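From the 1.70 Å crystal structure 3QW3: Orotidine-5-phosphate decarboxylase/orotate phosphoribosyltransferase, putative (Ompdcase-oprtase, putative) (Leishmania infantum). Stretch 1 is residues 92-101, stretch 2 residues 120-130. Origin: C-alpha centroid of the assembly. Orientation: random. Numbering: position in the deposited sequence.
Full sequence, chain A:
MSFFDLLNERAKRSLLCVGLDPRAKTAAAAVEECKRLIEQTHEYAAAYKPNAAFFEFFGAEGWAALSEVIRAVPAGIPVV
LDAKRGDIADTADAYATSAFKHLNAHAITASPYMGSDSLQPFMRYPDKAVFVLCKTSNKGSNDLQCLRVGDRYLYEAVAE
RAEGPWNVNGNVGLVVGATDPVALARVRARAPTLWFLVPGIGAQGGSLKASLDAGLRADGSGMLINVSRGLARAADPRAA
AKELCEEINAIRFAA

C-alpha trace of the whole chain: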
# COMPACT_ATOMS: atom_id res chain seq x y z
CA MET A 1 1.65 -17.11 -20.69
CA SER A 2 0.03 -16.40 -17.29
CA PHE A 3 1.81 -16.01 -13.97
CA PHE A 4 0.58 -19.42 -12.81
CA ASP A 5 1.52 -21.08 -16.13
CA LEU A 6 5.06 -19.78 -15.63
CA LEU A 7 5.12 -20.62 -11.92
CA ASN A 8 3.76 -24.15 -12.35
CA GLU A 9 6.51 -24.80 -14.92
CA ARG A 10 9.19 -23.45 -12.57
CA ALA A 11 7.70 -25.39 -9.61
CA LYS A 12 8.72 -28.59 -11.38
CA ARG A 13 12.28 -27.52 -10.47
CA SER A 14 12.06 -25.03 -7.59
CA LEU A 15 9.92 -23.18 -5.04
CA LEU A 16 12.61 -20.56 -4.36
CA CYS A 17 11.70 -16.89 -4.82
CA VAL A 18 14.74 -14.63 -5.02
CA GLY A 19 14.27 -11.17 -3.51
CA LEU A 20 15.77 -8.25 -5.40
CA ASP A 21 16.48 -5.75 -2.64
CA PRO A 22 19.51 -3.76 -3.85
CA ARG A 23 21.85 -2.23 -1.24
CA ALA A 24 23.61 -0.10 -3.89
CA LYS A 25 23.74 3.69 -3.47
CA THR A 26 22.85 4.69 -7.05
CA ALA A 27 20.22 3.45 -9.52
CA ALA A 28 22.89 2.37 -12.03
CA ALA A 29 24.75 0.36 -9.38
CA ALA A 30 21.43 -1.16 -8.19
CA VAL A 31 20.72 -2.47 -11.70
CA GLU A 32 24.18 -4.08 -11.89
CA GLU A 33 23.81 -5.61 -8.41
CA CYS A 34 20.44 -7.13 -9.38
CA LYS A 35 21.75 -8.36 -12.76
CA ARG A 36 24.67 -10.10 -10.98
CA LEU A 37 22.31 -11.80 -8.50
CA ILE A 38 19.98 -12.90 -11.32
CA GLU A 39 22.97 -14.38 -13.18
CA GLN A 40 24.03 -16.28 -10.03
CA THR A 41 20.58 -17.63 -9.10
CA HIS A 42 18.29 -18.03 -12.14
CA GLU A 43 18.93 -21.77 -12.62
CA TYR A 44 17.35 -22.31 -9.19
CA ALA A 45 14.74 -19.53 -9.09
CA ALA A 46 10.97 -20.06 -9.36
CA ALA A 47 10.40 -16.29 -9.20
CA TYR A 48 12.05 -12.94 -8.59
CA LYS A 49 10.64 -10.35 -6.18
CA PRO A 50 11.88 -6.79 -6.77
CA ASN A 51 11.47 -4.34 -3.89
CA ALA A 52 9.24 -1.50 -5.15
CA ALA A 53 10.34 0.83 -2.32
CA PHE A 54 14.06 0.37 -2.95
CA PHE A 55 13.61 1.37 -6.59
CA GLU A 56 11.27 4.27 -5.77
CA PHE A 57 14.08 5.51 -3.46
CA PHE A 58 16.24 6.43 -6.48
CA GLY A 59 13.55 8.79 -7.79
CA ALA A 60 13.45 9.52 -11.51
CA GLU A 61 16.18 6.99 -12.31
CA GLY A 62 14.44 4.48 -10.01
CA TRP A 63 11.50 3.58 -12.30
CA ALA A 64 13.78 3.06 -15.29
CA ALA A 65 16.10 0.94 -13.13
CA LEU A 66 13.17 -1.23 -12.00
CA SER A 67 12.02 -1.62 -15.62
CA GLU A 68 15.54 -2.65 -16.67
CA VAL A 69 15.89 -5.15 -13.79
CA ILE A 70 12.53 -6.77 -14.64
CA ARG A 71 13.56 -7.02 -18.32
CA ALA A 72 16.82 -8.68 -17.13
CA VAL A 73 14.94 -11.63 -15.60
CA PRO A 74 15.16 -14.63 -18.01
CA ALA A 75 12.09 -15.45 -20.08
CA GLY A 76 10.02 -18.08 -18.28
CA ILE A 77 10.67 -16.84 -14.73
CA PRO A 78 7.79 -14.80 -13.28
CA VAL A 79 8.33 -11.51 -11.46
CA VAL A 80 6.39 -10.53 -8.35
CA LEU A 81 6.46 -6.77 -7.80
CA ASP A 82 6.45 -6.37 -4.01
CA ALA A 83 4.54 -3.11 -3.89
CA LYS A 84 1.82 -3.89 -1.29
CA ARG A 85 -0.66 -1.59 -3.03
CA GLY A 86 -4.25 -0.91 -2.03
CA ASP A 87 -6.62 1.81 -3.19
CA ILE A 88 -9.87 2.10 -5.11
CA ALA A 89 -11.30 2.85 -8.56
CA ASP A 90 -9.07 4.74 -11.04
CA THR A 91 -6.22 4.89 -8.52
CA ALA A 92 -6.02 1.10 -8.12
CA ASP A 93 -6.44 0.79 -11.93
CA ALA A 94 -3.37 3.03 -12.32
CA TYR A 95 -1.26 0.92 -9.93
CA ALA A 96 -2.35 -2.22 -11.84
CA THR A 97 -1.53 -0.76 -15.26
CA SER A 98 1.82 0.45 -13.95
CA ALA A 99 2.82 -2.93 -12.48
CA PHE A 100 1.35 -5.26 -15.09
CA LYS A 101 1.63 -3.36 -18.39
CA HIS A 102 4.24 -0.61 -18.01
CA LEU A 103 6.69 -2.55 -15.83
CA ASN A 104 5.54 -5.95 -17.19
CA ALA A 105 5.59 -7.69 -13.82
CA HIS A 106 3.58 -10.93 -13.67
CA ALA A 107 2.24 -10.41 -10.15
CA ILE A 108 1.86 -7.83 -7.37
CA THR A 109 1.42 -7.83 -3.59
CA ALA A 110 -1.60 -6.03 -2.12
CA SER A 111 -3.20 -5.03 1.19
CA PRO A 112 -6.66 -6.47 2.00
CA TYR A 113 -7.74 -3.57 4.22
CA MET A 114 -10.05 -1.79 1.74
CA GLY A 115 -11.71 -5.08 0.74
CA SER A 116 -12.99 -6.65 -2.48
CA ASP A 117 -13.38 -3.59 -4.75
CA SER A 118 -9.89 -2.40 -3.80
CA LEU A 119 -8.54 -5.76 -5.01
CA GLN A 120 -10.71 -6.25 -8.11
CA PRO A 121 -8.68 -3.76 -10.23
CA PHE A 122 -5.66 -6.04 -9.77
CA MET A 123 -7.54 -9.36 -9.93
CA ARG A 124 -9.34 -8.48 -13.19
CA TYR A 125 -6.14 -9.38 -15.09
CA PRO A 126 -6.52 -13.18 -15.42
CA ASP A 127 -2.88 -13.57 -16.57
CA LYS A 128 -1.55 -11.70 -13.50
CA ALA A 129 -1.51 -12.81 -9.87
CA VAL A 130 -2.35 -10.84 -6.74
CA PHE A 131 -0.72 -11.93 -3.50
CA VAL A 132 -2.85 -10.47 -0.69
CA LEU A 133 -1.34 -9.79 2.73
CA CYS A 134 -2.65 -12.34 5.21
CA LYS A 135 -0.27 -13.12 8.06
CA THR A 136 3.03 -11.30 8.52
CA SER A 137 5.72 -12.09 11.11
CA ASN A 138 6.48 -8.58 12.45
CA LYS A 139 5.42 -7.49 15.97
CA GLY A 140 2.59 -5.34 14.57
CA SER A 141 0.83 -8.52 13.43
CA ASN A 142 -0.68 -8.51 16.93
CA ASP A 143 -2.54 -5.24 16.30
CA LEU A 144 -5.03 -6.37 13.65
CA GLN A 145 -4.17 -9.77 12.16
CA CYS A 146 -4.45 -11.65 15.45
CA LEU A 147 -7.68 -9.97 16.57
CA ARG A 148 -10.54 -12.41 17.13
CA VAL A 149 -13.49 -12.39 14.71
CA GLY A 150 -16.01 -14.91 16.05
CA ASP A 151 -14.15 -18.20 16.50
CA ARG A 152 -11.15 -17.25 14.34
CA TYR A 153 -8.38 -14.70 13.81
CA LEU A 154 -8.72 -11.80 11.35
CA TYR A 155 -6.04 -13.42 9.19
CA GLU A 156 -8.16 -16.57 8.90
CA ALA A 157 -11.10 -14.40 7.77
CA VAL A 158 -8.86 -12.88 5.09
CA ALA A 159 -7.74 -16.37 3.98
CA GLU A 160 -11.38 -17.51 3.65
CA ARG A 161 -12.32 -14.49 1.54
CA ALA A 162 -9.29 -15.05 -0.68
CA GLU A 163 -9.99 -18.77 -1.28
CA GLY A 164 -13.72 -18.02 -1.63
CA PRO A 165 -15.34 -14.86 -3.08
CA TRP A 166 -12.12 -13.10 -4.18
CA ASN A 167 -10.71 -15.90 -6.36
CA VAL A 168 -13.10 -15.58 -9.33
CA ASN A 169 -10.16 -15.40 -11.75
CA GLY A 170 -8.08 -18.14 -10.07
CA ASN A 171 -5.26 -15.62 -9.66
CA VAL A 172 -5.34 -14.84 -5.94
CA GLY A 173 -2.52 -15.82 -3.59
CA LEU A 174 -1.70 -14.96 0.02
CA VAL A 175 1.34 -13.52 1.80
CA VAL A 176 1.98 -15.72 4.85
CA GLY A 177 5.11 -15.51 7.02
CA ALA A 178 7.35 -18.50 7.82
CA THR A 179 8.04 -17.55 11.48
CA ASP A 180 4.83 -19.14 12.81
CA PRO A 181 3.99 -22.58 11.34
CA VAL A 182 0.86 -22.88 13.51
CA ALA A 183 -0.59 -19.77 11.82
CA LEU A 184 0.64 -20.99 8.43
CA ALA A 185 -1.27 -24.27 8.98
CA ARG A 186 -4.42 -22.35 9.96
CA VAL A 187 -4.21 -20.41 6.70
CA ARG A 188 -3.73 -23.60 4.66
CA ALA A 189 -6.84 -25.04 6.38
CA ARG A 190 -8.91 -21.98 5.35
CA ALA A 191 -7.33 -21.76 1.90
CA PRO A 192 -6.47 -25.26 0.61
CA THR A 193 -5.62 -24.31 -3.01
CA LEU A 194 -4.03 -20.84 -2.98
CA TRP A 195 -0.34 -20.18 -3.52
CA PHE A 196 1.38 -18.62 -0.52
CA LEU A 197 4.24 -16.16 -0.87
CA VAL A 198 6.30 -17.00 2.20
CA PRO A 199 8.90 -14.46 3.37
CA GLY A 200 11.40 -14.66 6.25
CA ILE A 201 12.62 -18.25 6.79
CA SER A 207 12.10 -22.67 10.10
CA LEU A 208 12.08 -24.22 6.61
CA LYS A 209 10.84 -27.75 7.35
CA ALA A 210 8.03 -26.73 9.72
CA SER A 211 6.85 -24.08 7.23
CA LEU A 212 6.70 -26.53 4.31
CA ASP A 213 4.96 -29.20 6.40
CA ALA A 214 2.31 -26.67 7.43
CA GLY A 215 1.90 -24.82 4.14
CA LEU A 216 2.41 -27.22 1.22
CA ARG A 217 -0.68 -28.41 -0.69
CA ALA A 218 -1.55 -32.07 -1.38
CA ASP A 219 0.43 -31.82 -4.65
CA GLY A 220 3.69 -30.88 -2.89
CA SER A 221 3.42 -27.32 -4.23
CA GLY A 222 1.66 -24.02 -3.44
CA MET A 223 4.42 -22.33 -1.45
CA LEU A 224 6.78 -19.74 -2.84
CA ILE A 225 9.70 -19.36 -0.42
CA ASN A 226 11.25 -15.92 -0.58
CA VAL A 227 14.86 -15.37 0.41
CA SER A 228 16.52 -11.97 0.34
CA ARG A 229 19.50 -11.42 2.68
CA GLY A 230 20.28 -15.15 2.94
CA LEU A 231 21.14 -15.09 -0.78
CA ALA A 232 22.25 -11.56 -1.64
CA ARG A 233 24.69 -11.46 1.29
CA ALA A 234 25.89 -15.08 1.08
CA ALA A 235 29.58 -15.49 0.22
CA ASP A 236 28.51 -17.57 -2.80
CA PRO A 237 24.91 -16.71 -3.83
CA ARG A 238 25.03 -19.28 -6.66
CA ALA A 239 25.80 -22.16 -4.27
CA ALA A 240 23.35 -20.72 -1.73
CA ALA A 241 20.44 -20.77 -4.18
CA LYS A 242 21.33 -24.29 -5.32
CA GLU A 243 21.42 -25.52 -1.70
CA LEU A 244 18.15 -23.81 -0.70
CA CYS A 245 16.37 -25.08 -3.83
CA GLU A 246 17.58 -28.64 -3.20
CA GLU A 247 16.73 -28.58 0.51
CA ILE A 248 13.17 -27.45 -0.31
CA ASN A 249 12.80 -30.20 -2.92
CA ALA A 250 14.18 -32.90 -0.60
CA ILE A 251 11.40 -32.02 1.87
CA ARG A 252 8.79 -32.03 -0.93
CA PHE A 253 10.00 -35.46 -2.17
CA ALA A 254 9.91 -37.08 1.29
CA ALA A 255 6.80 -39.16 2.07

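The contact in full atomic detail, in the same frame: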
# COMPACT_ATOMS: atom_id res chain seq x y z
N ALA A 92 -6.44 2.51 -8.08
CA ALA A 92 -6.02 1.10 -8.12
C ALA A 92 -5.79 0.63 -9.56
O ALA A 92 -4.85 -0.12 -9.82
CB ALA A 92 -7.03 0.22 -7.41
N ASP A 93 -6.64 1.08 -10.49
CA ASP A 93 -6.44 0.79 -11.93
C ASP A 93 -5.07 1.26 -12.40
O ASP A 93 -4.42 0.58 -13.18
CB ASP A 93 -7.50 1.46 -12.81
CG ASP A 93 -8.86 0.79 -12.73
OD1 ASP A 93 -8.96 -0.40 -12.35
OD2 ASP A 93 -9.86 1.47 -13.08
N ALA A 94 -4.66 2.45 -11.94
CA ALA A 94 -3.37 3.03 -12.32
C ALA A 94 -2.20 2.21 -11.78
O ALA A 94 -1.23 1.97 -12.50
CB ALA A 94 -3.28 4.48 -11.86
N TYR A 95 -2.28 1.79 -10.52
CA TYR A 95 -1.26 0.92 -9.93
C TYR A 95 -1.15 -0.38 -10.73
O TYR A 95 -0.05 -0.88 -10.97
CB TYR A 95 -1.59 0.58 -8.48
CG TYR A 95 -1.27 1.64 -7.43
CD1 TYR A 95 -2.19 1.93 -6.42
CD2 TYR A 95 -0.04 2.31 -7.41
CE1 TYR A 95 -1.91 2.87 -5.44
CE2 TYR A 95 0.24 3.27 -6.42
CZ TYR A 95 -0.71 3.53 -5.44
OH TYR A 95 -0.45 4.46 -4.45
N ALA A 96 -2.30 -0.94 -11.12
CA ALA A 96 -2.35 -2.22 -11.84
C ALA A 96 -1.71 -2.07 -13.21
O ALA A 96 -0.86 -2.87 -13.59
CB ALA A 96 -3.78 -2.74 -11.95
N THR A 97 -2.12 -1.03 -13.95
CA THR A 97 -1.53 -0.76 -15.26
C THR A 97 -0.02 -0.55 -15.16
O THR A 97 0.74 -1.09 -15.97
CB THR A 97 -2.22 0.42 -15.96
OG1 THR A 97 -3.61 0.12 -16.12
CG2 THR A 97 -1.60 0.67 -17.34
N SER A 98 0.40 0.22 -14.16
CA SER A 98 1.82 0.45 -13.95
C SER A 98 2.60 -0.86 -13.75
O SER A 98 3.59 -1.11 -14.43
CB SER A 98 2.03 1.37 -12.74
OG SER A 98 3.41 1.47 -12.43
N ALA A 99 2.12 -1.69 -12.83
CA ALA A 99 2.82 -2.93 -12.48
C ALA A 99 2.78 -3.97 -13.59
O ALA A 99 3.80 -4.59 -13.90
CB ALA A 99 2.25 -3.51 -11.21
N PHE A 100 1.61 -4.14 -14.19
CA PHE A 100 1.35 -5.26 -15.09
C PHE A 100 1.67 -4.96 -16.55
O PHE A 100 2.10 -5.85 -17.29
CB PHE A 100 -0.09 -5.74 -14.97
CG PHE A 100 -0.46 -6.32 -13.63
CD1 PHE A 100 0.50 -6.95 -12.82
CD2 PHE A 100 -1.77 -6.27 -13.19
CE1 PHE A 100 0.13 -7.50 -11.58
CE2 PHE A 100 -2.15 -6.82 -11.96
CZ PHE A 100 -1.19 -7.43 -11.15
N LYS A 101 1.43 -3.72 -16.98
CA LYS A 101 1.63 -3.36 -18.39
C LYS A 101 2.89 -2.53 -18.61
O LYS A 101 3.70 -2.84 -19.49
CB LYS A 101 0.40 -2.66 -18.96
CG LYS A 101 0.47 -2.41 -20.47
CD LYS A 101 -0.88 -2.03 -21.06
CE LYS A 101 -1.21 -0.56 -20.81
N GLN A 120 -10.20 -5.96 -6.77
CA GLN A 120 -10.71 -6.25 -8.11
C GLN A 120 -9.90 -5.63 -9.27
O GLN A 120 -9.65 -6.32 -10.26
CB GLN A 120 -12.21 -5.89 -8.21
CG GLN A 120 -12.90 -6.34 -9.50
CD GLN A 120 -12.84 -5.31 -10.62
OE1 GLN A 120 -12.40 -4.17 -10.43
NE2 GLN A 120 -13.27 -5.71 -11.82
N PRO A 121 -9.47 -4.35 -9.15
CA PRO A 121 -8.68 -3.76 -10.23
C PRO A 121 -7.36 -4.49 -10.52
O PRO A 121 -6.85 -4.41 -11.63
CB PRO A 121 -8.40 -2.34 -9.72
CG PRO A 121 -9.55 -2.06 -8.83
CD PRO A 121 -9.79 -3.34 -8.12
N PHE A 122 -6.82 -5.20 -9.53
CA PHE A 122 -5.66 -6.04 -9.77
C PHE A 122 -6.09 -7.42 -10.27
O PHE A 122 -5.53 -7.93 -11.24
CB PHE A 122 -4.81 -6.15 -8.50
CG PHE A 122 -4.29 -4.84 -8.01
CD1 PHE A 122 -3.22 -4.21 -8.65
CD2 PHE A 122 -4.86 -4.22 -6.91
CE1 PHE A 122 -2.73 -2.99 -8.20
CE2 PHE A 122 -4.38 -2.99 -6.45
CZ PHE A 122 -3.31 -2.38 -7.10
N MET A 123 -7.12 -7.98 -9.65
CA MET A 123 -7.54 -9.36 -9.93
C MET A 123 -8.24 -9.54 -11.28
O MET A 123 -8.40 -10.66 -11.76
CB MET A 123 -8.42 -9.89 -8.80
CG MET A 123 -7.70 -9.97 -7.46
SD MET A 123 -8.77 -10.32 -6.07
CE MET A 123 -7.58 -10.40 -4.74
N ARG A 124 -8.65 -8.43 -11.90
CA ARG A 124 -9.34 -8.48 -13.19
C ARG A 124 -8.43 -8.88 -14.36
O ARG A 124 -8.91 -9.15 -15.47
CB ARG A 124 -10.07 -7.16 -13.48
CG ARG A 124 -9.18 -5.94 -13.57
CD ARG A 124 -10.00 -4.65 -13.71
NE ARG A 124 -10.68 -4.57 -15.00
CZ ARG A 124 -10.13 -4.11 -16.12
NH1 ARG A 124 -8.87 -3.70 -16.14
NH2 ARG A 124 -10.85 -4.07 -17.24
N TYR A 125 -7.12 -8.90 -14.11
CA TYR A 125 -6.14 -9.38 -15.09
C TYR A 125 -5.94 -10.88 -14.86
O TYR A 125 -5.21 -11.27 -13.95
CB TYR A 125 -4.78 -8.69 -14.88
CG TYR A 125 -4.67 -7.22 -15.25
CD1 TYR A 125 -5.29 -6.23 -14.48
CD2 TYR A 125 -3.89 -6.82 -16.33
CE1 TYR A 125 -5.16 -4.89 -14.80
CE2 TYR A 125 -3.75 -5.47 -16.66
CZ TYR A 125 -4.39 -4.51 -15.89
OH TYR A 125 -4.25 -3.19 -16.22
N PRO A 126 -6.58 -11.73 -15.68
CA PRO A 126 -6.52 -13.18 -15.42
C PRO A 126 -5.10 -13.76 -15.52
O PRO A 126 -4.80 -14.76 -14.86
CB PRO A 126 -7.42 -13.77 -16.52
CG PRO A 126 -8.24 -12.63 -17.01
CD PRO A 126 -7.36 -11.43 -16.90
N ASP A 127 -4.26 -13.12 -16.33
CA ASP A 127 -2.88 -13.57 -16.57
C ASP A 127 -1.89 -13.09 -15.49
O ASP A 127 -0.72 -13.49 -15.50
CB ASP A 127 -2.40 -13.13 -17.96
CG ASP A 127 -2.52 -11.62 -18.18
OD1 ASP A 127 -3.55 -11.02 -17.80
OD2 ASP A 127 -1.58 -11.03 -18.77
N LYS A 128 -2.37 -12.25 -14.58
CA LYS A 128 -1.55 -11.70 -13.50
C LYS A 128 -2.05 -12.19 -12.14
O LYS A 128 -3.24 -12.43 -11.96
CB LYS A 128 -1.57 -10.16 -13.53
CG LYS A 128 -1.22 -9.55 -14.89
CD LYS A 128 0.25 -9.74 -15.26
CE LYS A 128 0.54 -9.21 -16.66
NZ LYS A 128 1.99 -9.26 -16.97
N ALA A 129 -1.13 -12.33 -11.19
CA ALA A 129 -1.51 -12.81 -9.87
C ALA A 129 -1.48 -11.67 -8.87
O ALA A 129 -0.74 -10.70 -9.02
CB ALA A 129 -0.60 -13.91 -9.42
N VAL A 130 -2.31 -11.80 -7.83
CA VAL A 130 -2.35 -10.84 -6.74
C VAL A 130 -2.15 -11.60 -5.44
O VAL A 130 -3.00 -12.40 -5.04
CB VAL A 130 -3.69 -10.08 -6.71
CG1 VAL A 130 -3.66 -8.98 -5.64
CG2 VAL A 130 -3.99 -9.51 -8.08
O HOH W 1 -7.47 -2.47 -13.40
O HOH W 2 -11.30 -1.69 -12.56
O HOH W 3 -5.84 -1.41 -15.12

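Helices pack closely where small residues on one segment leave room for large side chains from another, and the contact between residues 92-101 and 120-130 of this Leishmania decarboxylase/phosphoribosyltransferase is a compact example. At its apolar centre the side chain of Phe122 fits as a knob into a hole formed by Ala92, Tyr95, Ala96 and Phe100, residues that fall on one side of the first helix. The CA-to-CB bond of Phe122 points sideways, yet its chi1 in the m well brings the ring to the helix. There Phe122 CD1 lies 3.7 Å from Ala96 CB, and Phe122 CZ lies 3.7 Å from Tyr95 CB, which meets the ring at its edge. The backbones lie close here: the CA atoms of Ala96 and Phe122 are 5.5 Å apart, and those of Asp93 and Pro121 are 5.3 Å apart. Beside the knob, Ala92 CB rests 3.7 Å from Pro121 CG.

One turn further along, Phe100 makes the most extensive contribution, with 131 Å² of its surface covered by the second stretch. Its ring is used in two distinct ways. The edge of Phe100 is directed at the face of Tyr125, with ring centroids 5.0 Å apart and planes inclined at 62°, an arrangement that sets the slightly positive ring hydrogens against the pi cloud. One face of the Phe100 ring receives Lys128, whose CB stands 3.6 Å from the centroid of that ring and only 8° off the normal, a well-centred CH-pi contact. The type I turn from Tyr125 to Lys128 helps to bring these two partners to the same phenylalanine. The long lysine side chain then continues past the ring, and Lys128 NZ gives a weak hydrogen bond of 3.4 Å to Phe100 O. A single residue thus combines apolar packing through its stem with a polar contact at its tip.

At the polar edge, waters supplement the direct contacts. The CA-to-CB bond of Asp93 points away from the second stretch, but the carboxylate returns, placing Asp93 OD1 3.3 Å from Pro121 CB. One water donates to Asp93 OD1 (2.8 Å) and to Pro121 O (2.7 Å), linking the acid to a carbonyl that it could not bond directly, since both are acceptors. A second water donates to Asp93 OD1 at 2.7 Å and, weakly, to Gln120 OE1 at 3.4 Å. Further along the helix, a third water joins the two hydroxyls, 2.9 Å from Thr97 OG1 and 2.6 Å from Tyr125 OH.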